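Local coordinates for RNA-binding protein, putative (PDB 6E4O) that binds and remodels RNA, probably mRNA, through this RNA recognition motif, one domain of a longer trypanosome protein of kinetoplast RNA editing, at residues H18-H23 with A41-V46. Residues are numbered along the deposited sequence; the frame is centred on the assembly and turned at random.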
loop_
_atom_site.group_PDB
_atom_site.type_symbol
_atom_site.label_atom_id
_atom_site.label_comp_id
_atom_site.label_asym_id
_atom_site.label_seq_id
_atom_site.Cartn_x
_atom_site.Cartn_y
_atom_site.Cartn_z
ATOM N N HIS A 18 -0.620 -9.654 -3.358
ATOM C CA HIS A 18 -0.730 -9.310 -4.776
ATOM C C HIS A 18 -1.947 -8.426 -5.030
ATOM O O HIS A 18 -1.932 -7.567 -5.909
ATOM C CB HIS A 18 -0.695 -10.554 -5.676
ATOM C CG HIS A 18 -2.045 -11.068 -6.056
ATOM N ND1 HIS A 18 -2.763 -11.934 -5.258
ATOM C CD2 HIS A 18 -2.808 -10.847 -7.155
ATOM C CE1 HIS A 18 -3.911 -12.221 -5.848
ATOM N NE2 HIS A 18 -3.963 -11.574 -7.001
ATOM N N THR A 19 -2.988 -8.623 -4.233
ATOM C CA THR A 19 -4.165 -7.761 -4.287
ATOM C C THR A 19 -3.836 -6.335 -3.843
ATOM O O THR A 19 -4.282 -5.362 -4.456
ATOM C CB THR A 19 -5.290 -8.338 -3.420
ATOM O OG1 THR A 19 -5.652 -9.621 -3.941
ATOM C CG2 THR A 19 -6.504 -7.422 -3.425
ATOM N N LEU A 20 -3.053 -6.214 -2.778
ATOM C CA LEU A 20 -2.594 -4.907 -2.321
ATOM C C LEU A 20 -1.709 -4.264 -3.371
ATOM O O LEU A 20 -1.822 -3.069 -3.656
ATOM C CB LEU A 20 -1.823 -5.043 -1.010
ATOM C CG LEU A 20 -1.262 -3.721 -0.479
ATOM C CD1 LEU A 20 -2.381 -2.702 -0.289
ATOM C CD2 LEU A 20 -0.520 -3.957 0.832
ATOM N N LYS A 21 -0.820 -5.059 -3.949
ATOM C CA LYS A 21 0.069 -4.550 -4.980
ATOM C C LYS A 21 -0.735 -3.971 -6.142
ATOM O O LYS A 21 -0.449 -2.870 -6.612
ATOM C CB LYS A 21 1.016 -5.639 -5.485
ATOM C CG LYS A 21 1.923 -5.171 -6.615
ATOM C CD LYS A 21 2.850 -6.284 -7.071
ATOM C CE LYS A 21 3.711 -5.858 -8.253
ATOM N NZ LYS A 21 4.701 -6.916 -8.607
ATOM N N ASP A 22 -1.742 -4.704 -6.607
ATOM C CA ASP A 22 -2.551 -4.217 -7.720
ATOM C C ASP A 22 -3.270 -2.919 -7.373
ATOM O O ASP A 22 -3.389 -2.026 -8.217
ATOM C CB ASP A 22 -3.558 -5.270 -8.198
ATOM C CG ASP A 22 -2.928 -6.314 -9.096
ATOM O OD1 ASP A 22 -1.851 -6.046 -9.671
ATOM O OD2 ASP A 22 -3.516 -7.406 -9.232
ATOM N N HIS A 23 -3.764 -2.823 -6.144
ATOM C CA HIS A 23 -4.420 -1.607 -5.683
ATOM C C HIS A 23 -3.454 -0.414 -5.757
ATOM O O HIS A 23 -3.805 0.673 -6.226
ATOM C CB HIS A 23 -4.939 -1.801 -4.256
ATOM C CG HIS A 23 -5.716 -0.633 -3.729
ATOM N ND1 HIS A 23 -6.949 -0.275 -4.222
ATOM C CD2 HIS A 23 -5.429 0.245 -2.739
ATOM C CE1 HIS A 23 -7.391 0.786 -3.561
ATOM N NE2 HIS A 23 -6.489 1.118 -2.658
ATOM N N ALA A 41 0.769 -3.997 6.212
ATOM C CA ALA A 41 1.727 -4.360 5.172
ATOM C C ALA A 41 2.796 -3.299 5.054
ATOM O O ALA A 41 2.642 -2.190 5.556
ATOM C CB ALA A 41 1.015 -4.542 3.817
ATOM N N VAL A 42 3.891 -3.648 4.396
ATOM C CA VAL A 42 4.913 -2.664 4.047
ATOM C C VAL A 42 5.136 -2.775 2.555
ATOM O O VAL A 42 5.269 -3.874 2.027
ATOM C CB VAL A 42 6.239 -2.924 4.779
ATOM C CG1 VAL A 42 7.333 -1.973 4.274
ATOM C CG2 VAL A 42 6.044 -2.769 6.266
ATOM N N VAL A 43 5.156 -1.631 1.889
ATOM C CA VAL A 43 5.306 -1.585 0.455
ATOM C C VAL A 43 6.423 -0.618 0.108
ATOM O O VAL A 43 6.612 0.381 0.789
ATOM C CB VAL A 43 3.980 -1.095 -0.179
ATOM C CG1 VAL A 43 4.093 -0.981 -1.697
ATOM C CG2 VAL A 43 2.826 -2.022 0.225
ATOM N N GLU A 44 7.170 -0.919 -0.948
ATOM C CA GLU A 44 8.109 0.041 -1.496
ATOM C C GLU A 44 7.813 0.224 -2.966
ATOM O O GLU A 44 7.409 -0.718 -3.657
ATOM C CB GLU A 44 9.552 -0.420 -1.310
ATOM C CG GLU A 44 9.976 -0.491 0.136
ATOM C CD GLU A 44 11.483 -0.486 0.288
ATOM O OE1 GLU A 44 12.179 -0.922 -0.655
ATOM O OE2 GLU A 44 11.971 -0.028 1.341
ATOM N N PHE A 45 7.981 1.449 -3.437
ATOM C CA PHE A 45 7.764 1.771 -4.836
ATOM C C PHE A 45 9.114 2.041 -5.471
ATOM O O PHE A 45 10.106 2.270 -4.772
ATOM C CB PHE A 45 6.895 3.027 -4.972
ATOM C CG PHE A 45 5.481 2.849 -4.497
ATOM C CD1 PHE A 45 5.156 3.033 -3.162
ATOM C CD2 PHE A 45 4.473 2.527 -5.394
ATOM C CE1 PHE A 45 3.844 2.876 -2.721
ATOM C CE2 PHE A 45 3.159 2.367 -4.963
ATOM C CZ PHE A 45 2.845 2.543 -3.629
ATOM N N VAL A 46 9.136 2.057 -6.799
ATOM C CA VAL A 46 10.354 2.351 -7.539
ATOM C C VAL A 46 10.880 3.748 -7.243
ATOM O O VAL A 46 12.085 3.948 -7.122
ATOM C CB VAL A 46 10.120 2.215 -9.047
ATOM C CG1 VAL A 46 11.384 2.583 -9.820
ATOM C CG2 VAL A 46 9.699 0.799 -9.365
#
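Leu20 reaches from helix 17-24 to strand 40-45 and meets Ala41 and Val43 through a single methyl group, CD2. Its CB starts toward the strand, CG lies anti to the backbone N (chi1 178°), and CD2 continues the line, anti to CA, while CD1 turns aside. The extended side chain thus spans the gap between two backbones whose nearest CA atoms, those of Leu20 and Ala41, are 8.7 Å apart. At its tip CD2 presses on the methyl of Ala41, with Leu20 CD2 only 3.4 Å from Ala41 CB, tighter than usual for two carbons. The same Leu20 CD2 lies 3.9 Å from Val43 CG2, the branch of the valine that stands anti to its own carbonyl carbon. A small alanine suits a place where the leucine tip comes so close to the strand; at Val43 the branched side chain supplies a methyl to meet that tip, and valine is at home in an extended strand. Ala41 and Val43, two apart, both point to the helix, while Val42 between them points away. Only methyl groups meet here, and all three residues are buried; Leu11 and Leu63 also touch Leu20, and Val43 packs on Val30 and Cys33. Such packing of the first helix against one face of the antiparallel sheet is characteristic of the βαββαβ fold of the RNA recognition motif.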